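Local coordinates for protein T cell receptor gamma chain (Monodelphis domestica, PDB 7L15) that forms, with a T cell receptor mu chain, the marsupial gamma mu T cell receptor, which probably recognises antigen at the T cell surface, at residues V4-A17 with V106-F120. Numbering follows the deposited sequence.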
ATOM      1  N   VAL B   4     -15.272   1.527  13.879  1.00104.05           N
ATOM      2  CA  VAL B   4     -15.028   0.113  13.610  1.00 93.20           C
ATOM      3  C   VAL B   4     -13.722  -0.050  12.843  1.00 86.61           C
ATOM      4  O   VAL B   4     -13.384   0.759  11.967  1.00 80.18           O
ATOM      5  CB  VAL B   4     -16.220  -0.505  12.854  1.00 87.06           C
ATOM      6  CG1 VAL B   4     -16.357   0.079  11.458  1.00 79.37           C
ATOM      7  CG2 VAL B   4     -16.094  -2.012  12.803  1.00 76.49           C
ATOM      8  N   ALA B   5     -12.975  -1.106  13.178  1.00 86.89           N
ATOM      9  CA  ALA B   5     -11.665  -1.359  12.587  1.00 78.85           C
ATOM     10  C   ALA B   5     -11.383  -2.855  12.543  1.00 80.24           C
ATOM     11  O   ALA B   5     -11.721  -3.588  13.476  1.00 85.58           O
ATOM     12  CB  ALA B   5     -10.555  -0.655  13.370  1.00 69.97           C
ATOM     13  N   LEU B   6     -10.724  -3.293  11.471  1.00 70.03           N
ATOM     14  CA  LEU B   6     -10.433  -4.698  11.239  1.00 67.79           C
ATOM     15  C   LEU B   6      -8.939  -4.879  11.020  1.00 70.82           C
ATOM     16  O   LEU B   6      -8.311  -4.107  10.288  1.00 72.10           O
ATOM     17  CB  LEU B   6     -11.197  -5.236  10.026  1.00 67.67           C
ATOM     18  CG  LEU B   6     -12.693  -4.938   9.874  1.00 63.70           C
ATOM     19  CD1 LEU B   6     -12.926  -3.508   9.397  1.00 66.56           C
ATOM     20  CD2 LEU B   6     -13.306  -5.931   8.901  1.00 56.69           C
ATOM     21  N   GLU B   7      -8.383  -5.916  11.643  1.00 65.62           N
ATOM     22  CA  GLU B   7      -6.953  -6.197  11.631  1.00 67.94           C
ATOM     23  C   GLU B   7      -6.713  -7.553  10.978  1.00 63.97           C
ATOM     24  O   GLU B   7      -7.427  -8.516  11.264  1.00 67.58           O
ATOM     25  CB  GLU B   7      -6.387  -6.185  13.063  1.00 74.85           C
ATOM     26  CG  GLU B   7      -4.893  -6.505  13.174  1.00 82.96           C
ATOM     27  CD  GLU B   7      -4.444  -6.847  14.602  1.00 86.84           C
ATOM     28  OE1 GLU B   7      -4.693  -7.986  15.059  1.00 89.70           O
ATOM     29  OE2 GLU B   7      -3.835  -5.980  15.263  1.00 86.14           O
ATOM     30  N   GLN B   8      -5.702  -7.633  10.107  1.00 50.39           N
ATOM     31  CA  GLN B   8      -5.401  -8.851   9.361  1.00 52.70           C
ATOM     32  C   GLN B   8      -3.910  -9.131   9.443  1.00 57.74           C
ATOM     33  O   GLN B   8      -3.099  -8.287   9.054  1.00 57.82           O
ATOM     34  CB  GLN B   8      -5.837  -8.736   7.895  1.00 48.52           C
ATOM     35  CG  GLN B   8      -7.345  -8.699   7.698  1.00 41.08           C
ATOM     36  CD  GLN B   8      -7.748  -8.763   6.220  1.00 40.73           C
ATOM     37  OE1 GLN B   8      -8.143  -7.751   5.625  1.00 39.96           O
ATOM     38  NE2 GLN B   8      -7.667  -9.958   5.633  1.00 40.50           N
ATOM     39  N   ARG B   9      -3.552 -10.315   9.934  1.00 55.44           N
ATOM     40  CA  ARG B   9      -2.163 -10.712  10.108  1.00 56.29           C
ATOM     41  C   ARG B   9      -2.121 -12.226  10.005  1.00 68.14           C
ATOM     42  O   ARG B   9      -3.094 -12.891  10.382  1.00 77.87           O
ATOM     43  CB  ARG B   9      -1.582 -10.254  11.464  1.00 54.57           C
ATOM     44  CG  ARG B   9      -1.414  -8.735  11.628  1.00 59.77           C
ATOM     45  CD  ARG B   9      -0.705  -8.361  12.924  1.00 69.44           C
ATOM     46  NE  ARG B   9      -0.773  -6.923  13.190  1.00 76.24           N
ATOM     47  CZ  ARG B   9      -0.097  -6.303  14.155  1.00 76.64           C
ATOM     48  NH1 ARG B   9       0.711  -6.988  14.952  1.00 76.82           N
ATOM     49  NH2 ARG B   9      -0.231  -4.999  14.324  1.00 74.30           N
ATOM     50  N   PRO B  10      -1.028 -12.806   9.484  1.00 60.22           N
ATOM     51  CA  PRO B  10       0.150 -12.140   8.915  1.00 55.53           C
ATOM     52  C   PRO B  10      -0.162 -11.422   7.600  1.00 51.80           C
ATOM     53  O   PRO B  10      -1.257 -11.586   7.068  1.00 48.17           O
ATOM     54  CB  PRO B  10       1.140 -13.293   8.703  1.00 55.95           C
ATOM     55  CG  PRO B  10       0.301 -14.531   8.693  1.00 66.09           C
ATOM     56  CD  PRO B  10      -0.825 -14.259   9.626  1.00 62.56           C
ATOM     57  N   ILE B  11       0.775 -10.609   7.105  1.00 45.47           N
ATOM     58  CA  ILE B  11       0.500  -9.815   5.912  1.00 44.67           C
ATOM     59  C   ILE B  11       0.488 -10.668   4.654  1.00 45.74           C
ATOM     60  O   ILE B  11      -0.056 -10.251   3.630  1.00 44.11           O
ATOM     61  CB  ILE B  11       1.517  -8.670   5.795  1.00 44.79           C
ATOM     62  CG1 ILE B  11       2.916  -9.231   5.591  1.00 48.64           C
ATOM     63  CG2 ILE B  11       1.518  -7.861   7.060  1.00 42.63           C
ATOM     64  CD1 ILE B  11       3.951  -8.156   5.344  1.00 54.33           C
ATOM     65  N   SER B  12       1.066 -11.866   4.694  1.00 51.89           N
ATOM     66  CA  SER B  12       1.026 -12.748   3.539  1.00 43.67           C
ATOM     67  C   SER B  12       1.032 -14.192   4.011  1.00 43.13           C
ATOM     68  O   SER B  12       1.424 -14.501   5.141  1.00 42.29           O
ATOM     69  CB  SER B  12       2.197 -12.485   2.587  1.00 44.87           C
ATOM     70  OG  SER B  12       3.431 -12.787   3.221  1.00 46.52           O
ATOM     71  N   ILE B  13       0.570 -15.073   3.125  1.00 44.89           N
ATOM     72  CA  ILE B  13       0.603 -16.519   3.312  1.00 47.50           C
ATOM     73  C   ILE B  13       1.074 -17.127   1.996  1.00 50.32           C
ATOM     74  O   ILE B  13       0.453 -16.901   0.949  1.00 44.93           O
ATOM     75  CB  ILE B  13      -0.780 -17.079   3.706  1.00 53.77           C
ATOM     76  CG1 ILE B  13      -1.314 -16.375   4.952  1.00 53.48           C
ATOM     77  CG2 ILE B  13      -0.724 -18.588   3.944  1.00 48.25           C
ATOM     78  CD1 ILE B  13      -2.675 -16.874   5.410  1.00 52.56           C
ATOM     79  N   THR B  14       2.178 -17.870   2.037  1.00 51.67           N
ATOM     80  CA  THR B  14       2.733 -18.511   0.855  1.00 50.79           C
ATOM     81  C   THR B  14       2.496 -20.011   0.935  1.00 51.58           C
ATOM     82  O   THR B  14       2.691 -20.627   1.986  1.00 50.02           O
ATOM     83  CB  THR B  14       4.236 -18.232   0.705  1.00 53.77           C
ATOM     84  OG1 THR B  14       4.463 -16.824   0.702  1.00 48.64           O
ATOM     85  CG2 THR B  14       4.755 -18.793  -0.611  1.00 52.62           C
ATOM     86  N   ARG B  15       2.059 -20.594  -0.177  1.00 47.29           N
ATOM     87  CA  ARG B  15       1.713 -22.006  -0.184  1.00 52.31           C
ATOM     88  C   ARG B  15       2.082 -22.602  -1.528  1.00 51.02           C
ATOM     89  O   ARG B  15       2.229 -21.889  -2.524  1.00 49.42           O
ATOM     90  CB  ARG B  15       0.214 -22.217   0.077  1.00 55.76           C
ATOM     91  CG  ARG B  15      -0.251 -21.794   1.458  1.00 47.38           C
ATOM     92  CD  ARG B  15       0.182 -22.818   2.521  1.00 52.50           C
ATOM     93  NE  ARG B  15      -0.301 -22.438   3.845  1.00 53.48           N
ATOM     94  CZ  ARG B  15       0.436 -21.815   4.755  1.00 61.68           C
ATOM     95  NH1 ARG B  15       1.701 -21.512   4.487  1.00 60.32           N
ATOM     96  NH2 ARG B  15      -0.089 -21.502   5.934  1.00 59.70           N
ATOM     97  N   ASN B  16       2.203 -23.926  -1.546  1.00 54.15           N
ATOM     98  CA  ASN B  16       2.215 -24.691  -2.783  1.00 52.48           C
ATOM     99  C   ASN B  16       0.806 -25.186  -3.077  1.00 52.31           C
ATOM    100  O   ASN B  16      -0.094 -25.092  -2.240  1.00 52.67           O
ATOM    101  CB  ASN B  16       3.205 -25.860  -2.693  1.00 53.02           C
ATOM    102  CG  ASN B  16       4.652 -25.390  -2.639  1.00 56.35           C
ATOM    103  OD1 ASN B  16       5.360 -25.621  -1.652  1.00 57.10           O
ATOM    104  ND2 ASN B  16       5.097 -24.724  -3.705  1.00 51.40           N
ATOM    105  N   ALA B  17       0.616 -25.710  -4.290  1.00 50.34           N
ATOM    106  CA  ALA B  17      -0.708 -26.169  -4.698  1.00 56.20           C
ATOM    107  C   ALA B  17      -1.187 -27.302  -3.795  1.00 57.79           C
ATOM    108  O   ALA B  17      -0.397 -28.016  -3.177  1.00 57.51           O
ATOM    109  CB  ALA B  17      -0.700 -26.638  -6.148  1.00 53.86           C
ATOM    110  N   VAL B 106     -16.370  -0.829   5.730  1.00 52.07           N
ATOM    111  CA  VAL B 106     -14.997  -0.680   6.202  1.00 53.04           C
ATOM    112  C   VAL B 106     -14.256  -1.990   5.973  1.00 50.57           C
ATOM    113  O   VAL B 106     -14.775  -3.070   6.276  1.00 48.85           O
ATOM    114  CB  VAL B 106     -14.948  -0.291   7.691  1.00 51.89           C
ATOM    115  CG1 VAL B 106     -13.537   0.060   8.083  1.00 44.67           C
ATOM    116  CG2 VAL B 106     -15.895   0.864   7.978  1.00 59.20           C
ATOM    117  N   PHE B 107     -13.029  -1.882   5.475  1.00 46.23           N
ATOM    118  CA  PHE B 107     -12.240  -3.017   5.022  1.00 51.66           C
ATOM    119  C   PHE B 107     -10.957  -3.134   5.827  1.00 52.76           C
ATOM    120  O   PHE B 107     -10.312  -2.129   6.148  1.00 52.03           O
ATOM    121  CB  PHE B 107     -11.841  -2.885   3.537  1.00 39.19           C
ATOM    122  CG  PHE B 107     -12.954  -3.146   2.573  1.00 46.99           C
ATOM    123  CD1 PHE B 107     -14.008  -2.254   2.442  1.00 40.74           C
ATOM    124  CD2 PHE B 107     -12.930  -4.287   1.771  1.00 49.34           C
ATOM    125  CE1 PHE B 107     -15.027  -2.498   1.542  1.00 42.62           C
ATOM    126  CE2 PHE B 107     -13.937  -4.539   0.869  1.00 44.73           C
ATOM    127  CZ  PHE B 107     -14.997  -3.643   0.751  1.00 43.30           C
ATOM    128  N   GLY B 108     -10.567  -4.366   6.105  1.00 52.50           N
ATOM    129  CA  GLY B 108      -9.227  -4.620   6.570  1.00 49.15           C
ATOM    130  C   GLY B 108      -8.197  -4.290   5.508  1.00 54.27           C
ATOM    131  O   GLY B 108      -8.484  -4.084   4.325  1.00 53.53           O
ATOM    132  N   GLU B 109      -6.948  -4.274   5.956  1.00 51.48           N
ATOM    133  CA  GLU B 109      -5.830  -3.957   5.089  1.00 46.18           C
ATOM    134  C   GLU B 109      -5.498  -5.098   4.125  1.00 43.08           C
ATOM    135  O   GLU B 109      -4.795  -4.872   3.147  1.00 39.93           O
ATOM    136  CB  GLU B 109      -4.620  -3.594   5.972  1.00 38.86           C
ATOM    137  CG  GLU B 109      -3.753  -2.470   5.441  1.00 61.40           C
ATOM    138  CD  GLU B 109      -2.630  -2.102   6.403  1.00 76.60           C
ATOM    139  OE1 GLU B 109      -1.618  -2.837   6.440  1.00 77.15           O
ATOM    140  OE2 GLU B 109      -2.769  -1.093   7.136  1.00 82.13           O
ATOM    141  N   GLY B 110      -5.967  -6.315   4.382  1.00 53.04           N
ATOM    142  CA  GLY B 110      -5.751  -7.408   3.460  1.00 47.31           C
ATOM    143  C   GLY B 110      -4.544  -8.279   3.754  1.00 52.86           C
ATOM    144  O   GLY B 110      -3.508  -7.781   4.199  1.00 52.65           O
ATOM    145  N   THR B 111      -4.675  -9.582   3.522  1.00 46.36           N
ATOM    146  CA  THR B 111      -3.548 -10.495   3.539  1.00 49.68           C
ATOM    147  C   THR B 111      -3.338 -11.041   2.132  1.00 48.16           C
ATOM    148  O   THR B 111      -4.302 -11.398   1.445  1.00 45.00           O
ATOM    149  CB  THR B 111      -3.781 -11.640   4.526  1.00 43.84           C
ATOM    150  OG1 THR B 111      -3.850 -11.119   5.859  1.00 54.39           O
ATOM    151  CG2 THR B 111      -2.636 -12.620   4.479  1.00 44.51           C
ATOM    152  N   ARG B 112      -2.089 -11.097   1.687  1.00 44.79           N
ATOM    153  CA  ARG B 112      -1.813 -11.582   0.342  1.00 37.51           C
ATOM    154  C   ARG B 112      -1.567 -13.087   0.374  1.00 41.51           C
ATOM    155  O   ARG B 112      -0.628 -13.567   1.019  1.00 47.39           O
ATOM    156  CB  ARG B 112      -0.632 -10.861  -0.302  1.00 41.29           C
ATOM    157  CG  ARG B 112      -0.332 -11.394  -1.720  1.00 45.68           C
ATOM    158  CD  ARG B 112       0.786 -10.625  -2.439  1.00 40.19           C
ATOM    159  NE  ARG B 112       0.318  -9.353  -2.976  1.00 57.81           N
ATOM    160  CZ  ARG B 112      -0.357  -9.223  -4.118  1.00 62.52           C
ATOM    161  NH1 ARG B 112      -0.654 -10.301  -4.843  1.00 62.50           N
ATOM    162  NH2 ARG B 112      -0.742  -8.020  -4.533  1.00 46.68           N
ATOM    163  N   LEU B 113      -2.415 -13.822  -0.330  1.00 37.53           N
ATOM    164  CA  LEU B 113      -2.247 -15.250  -0.516  1.00 46.23           C
ATOM    165  C   LEU B 113      -1.402 -15.470  -1.765  1.00 42.16           C
ATOM    166  O   LEU B 113      -1.738 -14.981  -2.847  1.00 39.76           O
ATOM    167  CB  LEU B 113      -3.614 -15.922  -0.638  1.00 42.23           C
ATOM    168  CG  LEU B 113      -3.615 -17.421  -0.838  1.00 49.88           C
ATOM    169  CD1 LEU B 113      -2.951 -18.079   0.367  1.00 51.86           C
ATOM    170  CD2 LEU B 113      -5.051 -17.927  -1.031  1.00 51.92           C
ATOM    171  N   ILE B 114      -0.300 -16.186  -1.618  1.00 43.05           N
ATOM    172  CA  ILE B 114       0.581 -16.485  -2.735  1.00 40.82           C
ATOM    173  C   ILE B 114       0.632 -17.991  -2.886  1.00 44.18           C
ATOM    174  O   ILE B 114       1.105 -18.692  -1.985  1.00 53.26           O
ATOM    175  CB  ILE B 114       1.988 -15.912  -2.526  1.00 42.11           C
ATOM    176  CG1 ILE B 114       1.915 -14.406  -2.282  1.00 46.27           C
ATOM    177  CG2 ILE B 114       2.889 -16.278  -3.716  1.00 47.63           C
ATOM    178  CD1 ILE B 114       3.214 -13.812  -1.786  1.00 45.97           C
ATOM    179  N   VAL B 115       0.141 -18.490  -4.012  1.00 38.37           N
ATOM    180  CA  VAL B 115       0.199 -19.909  -4.317  1.00 45.37           C
ATOM    181  C   VAL B 115       1.150 -20.072  -5.486  1.00 44.05           C
ATOM    182  O   VAL B 115       0.976 -19.438  -6.533  1.00 45.47           O
ATOM    183  CB  VAL B 115      -1.189 -20.484  -4.632  1.00 36.09           C
ATOM    184  CG1 VAL B 115      -1.143 -22.028  -4.646  1.00 35.35           C
ATOM    185  CG2 VAL B 115      -2.186 -19.980  -3.601  1.00 39.84           C
ATOM    186  N   THR B 116       2.159 -20.910  -5.308  1.00 42.90           N
ATOM    187  CA  THR B 116       3.144 -21.135  -6.352  1.00 51.30           C
ATOM    188  C   THR B 116       3.384 -22.626  -6.523  1.00 52.63           C
ATOM    189  O   THR B 116       3.225 -23.420  -5.587  1.00 50.03           O
ATOM    190  CB  THR B 116       4.464 -20.412  -6.053  1.00 50.53           C
ATOM    191  OG1 THR B 116       5.413 -20.728  -7.077  1.00 65.30           O
ATOM    192  CG2 THR B 116       5.013 -20.843  -4.730  1.00 46.75           C
ATOM    193  N   GLU B 117       3.737 -23.004  -7.742  1.00 52.69           N
ATOM    194  CA  GLU B 117       4.087 -24.385  -8.021  1.00 60.53           C
ATOM    195  C   GLU B 117       5.581 -24.650  -7.886  1.00 65.41           C
ATOM    196  O   GLU B 117       6.009 -25.792  -8.071  1.00 70.93           O
ATOM    197  CB  GLU B 117       3.589 -24.793  -9.412  1.00 60.94           C
ATOM    198  CG  GLU B 117       2.356 -25.694  -9.371  1.00 70.08           C
ATOM    199  CD  GLU B 117       1.393 -25.453 -10.528  1.00 75.62           C
ATOM    200  OE1 GLU B 117       1.863 -25.165 -11.649  1.00 81.40           O
ATOM    201  OE2 GLU B 117       0.165 -25.547 -10.314  1.00 69.72           O
ATOM    202  N   SER B 118       6.377 -23.642  -7.540  1.00 61.89           N
ATOM    203  CA  SER B 118       7.809 -23.815  -7.334  1.00 55.01           C
ATOM    204  C   SER B 118       8.121 -24.049  -5.861  1.00 62.48           C
ATOM    205  O   SER B 118       7.444 -23.531  -4.973  1.00 65.52           O
ATOM    206  CB  SER B 118       8.576 -22.587  -7.819  1.00 64.06           C
ATOM    207  OG  SER B 118       8.285 -22.298  -9.174  1.00 73.13           O
ATOM    208  N   ALA B 119       9.156 -24.839  -5.602  1.00 65.45           N
ATOM    209  CA  ALA B 119       9.658 -24.933  -4.237  1.00 65.34           C
ATOM    210  C   ALA B 119      10.099 -23.555  -3.765  1.00 63.45           C
ATOM    211  O   ALA B 119      10.596 -22.739  -4.546  1.00 67.93           O
ATOM    212  CB  ALA B 119      10.825 -25.910  -4.149  1.00 52.96           C
ATOM    213  N   PHE B 120       9.901 -23.288  -2.477  1.00 56.55           N
ATOM    214  CA  PHE B 120      10.286 -22.005  -1.903  1.00 55.86           C
ATOM    215  C   PHE B 120      10.648 -22.217  -0.444  1.00 57.39           C
ATOM    216  O   PHE B 120      10.238 -23.202   0.178  1.00 53.82           O
ATOM    217  CB  PHE B 120       9.158 -20.969  -1.996  1.00 57.60           C
ATOM    218  CG  PHE B 120       7.980 -21.301  -1.128  1.00 59.99           C
ATOM    219  CD1 PHE B 120       6.947 -22.093  -1.617  1.00 62.18           C
ATOM    220  CD2 PHE B 120       7.913 -20.851   0.184  1.00 56.57           C
ATOM    221  CE1 PHE B 120       5.885 -22.421  -0.823  1.00 57.71           C
ATOM    222  CE2 PHE B 120       6.846 -21.181   0.986  1.00 57.30           C
ATOM    223  CZ  PHE B 120       5.833 -21.966   0.479  1.00 61.14           C
TER
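Strand 12-16 runs parallel to strand 111-116, the two axes approaching to 4.6 Å and their N-to-C directions differing by 10°, and the backbones are laced by bonds that alternate between Ile11 O, Ile13 N and O, and Arg15 N and O on one strand and Arg112, Ile114 and Thr116 on the other. Ile13 and Leu113 turn to the same face of the sheet, where Leu113 CD1 lies 4.1 Å from Ile13 CB. At the start of the pairing, where strand 111-116 begins, Thr111 OG1 donates to Pro10 O (2.9 Å), with the hydroxyl nearly in line with that carbonyl; a cis peptide precedes the proline. The pattern illustrates how an immunoglobulin V domain lets its first strand change sheets: 5-7 pairs with 21-28 in one sheet, and after the kink at Pro10 12-16 joins the final strand, 104-116, at the margin of the other. Inside the sandwich, Gln8 reaches across with its chain extended beyond CG (chi2 -173°), and its OE1 accepts a bent hydrogen bond from Gly110 N (2.9 Å, 131° at the hydrogen), the donor standing above the carbonyl plane rather than on a lone pair. Cys97 N gives OE1 a second bond and Tyr95 O takes NE2, so both ends of this buried amide are held. Nearer the start, Val4 CG1 meets Val106 CG2 at 3.6 Å, and Leu6 CD1 packs beside Val106 CG1. At the far end Asn16 ND2 donates to Thr116 O (3.0 Å) and Ser118 O (2.9 Å), gripping the turn that leads to Phe120, whose ring receives Thr14 CG2 over one face, 3.6 Å from its centroid in a CH-pi contact.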